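Local coordinates for Lin1944 protein (Listeria innocua, PDB 3D7L), which is of unknown function but belongs to the short-chain dehydrogenase/reductase family and is therefore probably an oxidoreductase, at residues L112-M118 with N132-T136; T154-N158 with S198-Y202. One frame throughout, in Å; residues are numbered along the deposited sequence.

Interaction 1: L112-M118 with N132-T136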
loop_
_atom_site.group_PDB
_atom_site.type_symbol
_atom_site.label_atom_id
_atom_site.label_comp_id
_atom_site.label_asym_id
_atom_site.label_seq_id
_atom_site.Cartn_x
_atom_site.Cartn_y
_atom_site.Cartn_z
ATOM N N LEU D 112 3.747 9.260 -9.980
ATOM C CA LEU D 112 4.243 8.947 -8.625
ATOM C C LEU D 112 5.359 7.909 -8.671
ATOM O O LEU D 112 5.431 7.140 -9.616
ATOM C CB LEU D 112 3.086 8.449 -7.760
ATOM C CG LEU D 112 2.226 9.413 -6.935
ATOM C CD1 LEU D 112 2.162 10.894 -7.412
ATOM C CD2 LEU D 112 0.805 8.814 -6.664
ATOM N N THR D 113 6.229 7.859 -7.665
ATOM C CA THR D 113 7.342 6.885 -7.735
ATOM C C THR D 113 7.105 5.700 -6.808
ATOM O O THR D 113 6.713 5.888 -5.670
ATOM C CB THR D 113 8.724 7.525 -7.425
ATOM O OG1 THR D 113 8.972 8.604 -8.339
ATOM C CG2 THR D 113 9.847 6.494 -7.551
ATOM N N THR D 114 7.319 4.478 -7.313
ATOM C CA THR D 114 7.217 3.282 -6.484
ATOM C C THR D 114 8.622 2.623 -6.377
ATOM O O THR D 114 9.566 3.266 -5.903
ATOM C CB THR D 114 6.123 2.320 -7.026
ATOM O OG1 THR D 114 6.355 2.084 -8.414
ATOM C CG2 THR D 114 4.713 2.925 -6.894
ATOM N N GLY D 115 8.772 1.373 -6.824
ATOM C CA GLY D 115 10.060 0.695 -6.756
ATOM C C GLY D 115 9.973 -0.822 -6.805
ATOM O O GLY D 115 8.975 -1.426 -6.367
ATOM N N ILE D 116 11.028 -1.435 -7.346
ATOM C CA ILE D 116 11.121 -2.886 -7.501
ATOM C C ILE D 116 10.965 -3.661 -6.172
ATOM O O ILE D 116 10.671 -4.835 -6.175
ATOM C CB ILE D 116 12.470 -3.287 -8.181
ATOM C CG1 ILE D 116 12.374 -4.685 -8.832
ATOM C CG2 ILE D 116 13.621 -3.124 -7.202
ATOM C CD1 ILE D 116 13.573 -5.108 -9.613
HETATM N N MSE D 117 11.156 -3.010 -5.040
HETATM C CA MSE D 117 11.116 -3.747 -3.775
HETATM C C MSE D 117 9.755 -4.371 -3.466
HETATM O O MSE D 117 9.684 -5.348 -2.725
HETATM C CB MSE D 117 11.577 -2.884 -2.615
HETATM C CG MSE D 117 13.062 -2.868 -2.514
HETATM SE SE MSE D 117 13.622 -1.877 -0.955
HETATM C CE MSE D 117 13.959 -0.181 -1.793
HETATM N N MSE D 118 8.685 -3.812 -4.031
HETATM C CA MSE D 118 7.362 -4.442 -3.939
HETATM C C MSE D 118 7.204 -5.743 -4.751
HETATM O O MSE D 118 6.287 -6.513 -4.482
HETATM C CB MSE D 118 6.280 -3.450 -4.354
HETATM C CG MSE D 118 6.348 -3.103 -5.848
HETATM SE SE MSE D 118 4.817 -2.042 -6.414
HETATM C CE MSE D 118 5.366 -1.639 -8.226
ATOM N N ASN D 132 5.340 1.087 -1.745
ATOM C CA ASN D 132 5.269 0.923 -3.211
ATOM C C ASN D 132 3.980 0.256 -3.699
ATOM O O ASN D 132 3.375 0.693 -4.690
ATOM C CB ASN D 132 6.490 0.174 -3.757
ATOM C CG ASN D 132 7.776 0.921 -3.531
ATOM O OD1 ASN D 132 7.765 2.120 -3.201
ATOM N ND2 ASN D 132 8.897 0.214 -3.635
ATOM N N GLY D 133 3.575 -0.808 -3.013
ATOM C CA GLY D 133 2.325 -1.486 -3.321
ATOM C C GLY D 133 1.124 -0.570 -3.124
ATOM O O GLY D 133 0.205 -0.541 -3.952
ATOM N N ALA D 134 1.154 0.197 -2.041
ATOM C CA ALA D 134 0.077 1.102 -1.700
ATOM C C ALA D 134 -0.100 2.165 -2.788
ATOM O O ALA D 134 -1.212 2.442 -3.236
ATOM C CB ALA D 134 0.365 1.760 -0.385
ATOM N N VAL D 135 1.014 2.744 -3.206
ATOM C CA VAL D 135 0.997 3.834 -4.188
ATOM C C VAL D 135 0.574 3.311 -5.573
ATOM O O VAL D 135 -0.191 3.986 -6.312
ATOM C CB VAL D 135 2.351 4.609 -4.172
ATOM C CG1 VAL D 135 2.466 5.605 -5.345
ATOM C CG2 VAL D 135 2.497 5.384 -2.825
ATOM N N THR D 136 0.989 2.079 -5.892
ATOM C CA THR D 136 0.679 1.473 -7.199
ATOM C C THR D 136 -0.834 1.297 -7.304
ATOM O O THR D 136 -1.466 1.748 -8.286
ATOM C CB THR D 136 1.394 0.106 -7.406
ATOM O OG1 THR D 136 2.818 0.285 -7.393
ATOM C CG2 THR D 136 1.010 -0.527 -8.709
HETATM O O HOH W 1 4.038 1.135 -9.607
#
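The hydroxyl oxygen of Thr136, facing Thr114 and Met118, both donates and accepts a hydrogen bond. As a donor, Thr136 OG1 reaches back one helical turn to Asn132 O at 2.8 Å, the familiar threonine-to-backbone bond inside a helix; as an acceptor it takes a hydrogen from a water 2.7 Å away, which also bonds Thr114 OG1. Asn132 O is thereby held twice, by Thr136 N and Thr136 OG1 on opposite faces of its plane. Apolar atoms close round the same hydroxyl. Thr114 CG2 lies 3.3 Å from Thr136 OG1, and the selenium of Met118, a selenomethionine, comes to 3.2 Å from it, a tight approach. With CG between the backbone N and the carbonyl carbon (chi1 68°) and the chain extended beyond, Met118 runs back across Asn132 CB to get there.

Asn132 carries most of the remaining contact. Its carboxamide lies nearly flat over the Thr114-Gly115 peptide, with CG 3.4 Å from Thr114 C. Because the two planes are nearly parallel, Asn132 ND2 meets Gly115 O at a poor angle, in a weak bond (3.2 Å, 121°). At the other end of the amide, Asn132 OD1 and Thr114 O, both acceptors, would be expected to repel, but Lys89 NZ bonds both. Gly115 itself adopts backbone angles that call for glycine. Further along the helix, Val135 CG1 packs 3.8 Å from both Leu112 CB and Thr114 CG2.

The contact joins the end of strand 108-113 to helix 126-142 within a beta-alpha-beta unit of the Rossmann-type fold. Helix 79-100 flanks it through Gln93 and Val97, strand 151-157 continues the sheet alongside, and Ala134 and Met118 meet Ala134 and Ala137 of the second subunit.

Interaction 2: T154-N158 with S198-Y202; sequences TVSPN and SYQVY
Thr154 and Ser198 open this pair of parallel strands with a shared water, 2.6 Å from Thr154 OG1 and 2.7 Å from Ser198 OG. From the backbone of the same threonine, Thr154 O accepts Tyr199 N in an almost perfectly straight bond (178°), with Ser198 CA making a CA-H...O contact to the same oxygen. Val155 turns to the other face, where its CG2 meets the edge of the Tyr199 ring and its CG1 lies 4.4 Å from Val201 CG2. Ser156 is bound through three of its atoms: Ser156 N donates to Tyr199 O, Ser156 O accepts Val201 N, and the side chain, with OG anti to the backbone N (chi1 -176°), donates to Tyr202 OH at 2.8 Å. That phenol has a second partner in Glu119, while Gln200 CB covers one face of its ring, 3.7 Å above the centre. Pro157, lacking an N-H, lies beside Val201 on the same face as Val155. The ladder ends at Asn158, whose backbone N reaches Val201 O at 3.1 Å. Its side chain then extends the pairing to the chain terminus: Asn158 ND2 donates to a lone pair of Tyr202 O at 2.9 Å, and Tyr202 O lies only 4° out of the Asn158 amide plane.

Strand 198-201, formed by C-terminal residues, is the seventh, edge strand of the 3-2-1-4-5-6-7 parallel sheet of the Rossmann-type SDR fold, next to 151-157. Helix 179-191 covers the Val155 and Val201 face through Val182 and Phe186, whereas helix 126-142 lies over Thr154 and Ser198.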
loop_
_atom_site.group_PDB
_atom_site.type_symbol
_atom_site.label_atom_id
_atom_site.label_comp_id
_atom_site.label_asym_id
_atom_site.label_seq_id
_atom_site.Cartn_x
_atom_site.Cartn_y
_atom_site.Cartn_z
ATOM N N THR D 154 2.270 5.463 -12.350
ATOM C CA THR D 154 3.407 5.332 -11.455
ATOM C C THR D 154 4.618 4.823 -12.229
ATOM O O THR D 154 4.473 4.133 -13.247
ATOM C CB THR D 154 3.137 4.406 -10.235
ATOM O OG1 THR D 154 2.693 3.127 -10.675
ATOM C CG2 THR D 154 2.097 5.009 -9.329
ATOM N N VAL D 155 5.799 5.186 -11.757
ATOM C CA VAL D 155 7.047 4.678 -12.311
ATOM C C VAL D 155 7.730 3.860 -11.211
ATOM O O VAL D 155 7.859 4.327 -10.074
ATOM C CB VAL D 155 7.930 5.804 -12.864
ATOM C CG1 VAL D 155 9.324 5.259 -13.304
ATOM C CG2 VAL D 155 7.212 6.513 -14.037
ATOM N N SER D 156 8.106 2.630 -11.542
ATOM C CA SER D 156 8.714 1.707 -10.563
ATOM C C SER D 156 10.133 1.348 -10.998
ATOM O O SER D 156 10.341 0.534 -11.900
ATOM C CB SER D 156 7.884 0.451 -10.383
ATOM O OG SER D 156 8.457 -0.360 -9.361
ATOM N N PRO D 157 11.122 1.996 -10.380
ATOM C CA PRO D 157 12.485 1.705 -10.788
ATOM C C PRO D 157 13.131 0.564 -10.024
ATOM O O PRO D 157 12.790 0.288 -8.862
ATOM C CB PRO D 157 13.234 3.013 -10.464
ATOM C CG PRO D 157 12.228 3.893 -9.705
ATOM C CD PRO D 157 11.068 3.054 -9.361
ATOM N N ASN D 158 14.086 -0.066 -10.697
ATOM C CA ASN D 158 15.056 -0.944 -10.055
ATOM C C ASN D 158 16.075 -0.054 -9.356
ATOM O O ASN D 158 16.046 1.189 -9.498
ATOM C CB ASN D 158 15.736 -1.789 -11.139
ATOM C CG ASN D 158 16.364 -3.054 -10.612
ATOM O OD1 ASN D 158 16.658 -3.175 -9.416
ATOM N ND2 ASN D 158 16.564 -4.036 -11.514
ATOM N N SER D 198 1.448 1.320 -14.320
ATOM C CA SER D 198 2.684 1.145 -13.557
ATOM C C SER D 198 3.769 0.822 -14.588
ATOM O O SER D 198 3.737 -0.231 -15.244
ATOM C CB SER D 198 2.519 0.018 -12.515
ATOM O OG SER D 198 3.755 -0.297 -11.878
ATOM N N TYR D 199 4.691 1.768 -14.782
ATOM C CA TYR D 199 5.778 1.633 -15.736
ATOM C C TYR D 199 6.978 1.093 -15.000
ATOM O O TYR D 199 7.652 1.832 -14.285
ATOM C CB TYR D 199 6.132 2.993 -16.362
ATOM C CG TYR D 199 5.031 3.589 -17.225
ATOM C CD1 TYR D 199 4.332 2.799 -18.128
ATOM C CD2 TYR D 199 4.704 4.941 -17.142
ATOM C CE1 TYR D 199 3.315 3.331 -18.936
ATOM C CE2 TYR D 199 3.685 5.487 -17.952
ATOM C CZ TYR D 199 3.008 4.673 -18.846
ATOM O OH TYR D 199 2.005 5.173 -19.636
ATOM N N GLN D 200 7.238 -0.200 -15.159
ATOM C CA GLN D 200 8.372 -0.841 -14.491
ATOM C C GLN D 200 9.640 -0.556 -15.306
ATOM O O GLN D 200 9.625 -0.679 -16.518
ATOM C CB GLN D 200 8.145 -2.355 -14.437
ATOM C CG GLN D 200 6.804 -2.824 -13.806
ATOM C CD GLN D 200 6.513 -4.290 -14.139
ATOM O OE1 GLN D 200 6.906 -4.793 -15.205
ATOM N NE2 GLN D 200 5.865 -4.986 -13.227
ATOM N N VAL D 201 10.714 -0.118 -14.654
ATOM C CA VAL D 201 12.014 0.024 -15.339
ATOM C C VAL D 201 12.978 -0.900 -14.581
ATOM O O VAL D 201 13.742 -0.441 -13.722
ATOM C CB VAL D 201 12.541 1.508 -15.408
ATOM C CG1 VAL D 201 13.783 1.626 -16.303
ATOM C CG2 VAL D 201 11.464 2.480 -15.925
ATOM N N TYR D 202 12.915 -2.200 -14.888
ATOM C CA TYR D 202 13.672 -3.209 -14.115
ATOM C C TYR D 202 14.871 -3.770 -14.884
ATOM O O TYR D 202 15.840 -4.282 -14.305
ATOM C CB TYR D 202 12.774 -4.352 -13.646
ATOM C CG TYR D 202 11.626 -3.987 -12.701
ATOM C CD1 TYR D 202 11.646 -2.809 -11.927
ATOM C CD2 TYR D 202 10.530 -4.845 -12.560
ATOM C CE1 TYR D 202 10.607 -2.489 -11.074
ATOM C CE2 TYR D 202 9.456 -4.520 -11.695
ATOM C CZ TYR D 202 9.519 -3.348 -10.945
ATOM O OH TYR D 202 8.495 -3.020 -10.070
ATOM O OXT TYR D 202 14.888 -3.722 -16.125
HETATM O O HOH W 1 4.038 1.135 -9.607
#

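Overall arrangement
Both contacts involve the same parallel sheet, one under its covering helix, the other at its edge. Interaction 1 is largely buried and sets a helix against the end of a strand, so side chains, selenium and an amide laid over a peptide do most of the work and the one direct hydrogen bond is weak. Interaction 2, partly buried, rests on a parallel backbone ladder, mostly straight, with side-chain bonds from Ser156 and Asn158 to Tyr202 added at the C-terminal end. They meet directly: Thr114 N probably bonds Val155 O and Ile116 N Pro157 O, so the loop after strand 108-113 stays bonded to strand 151-157. One water serves both. Only interaction 1 touches the second subunit.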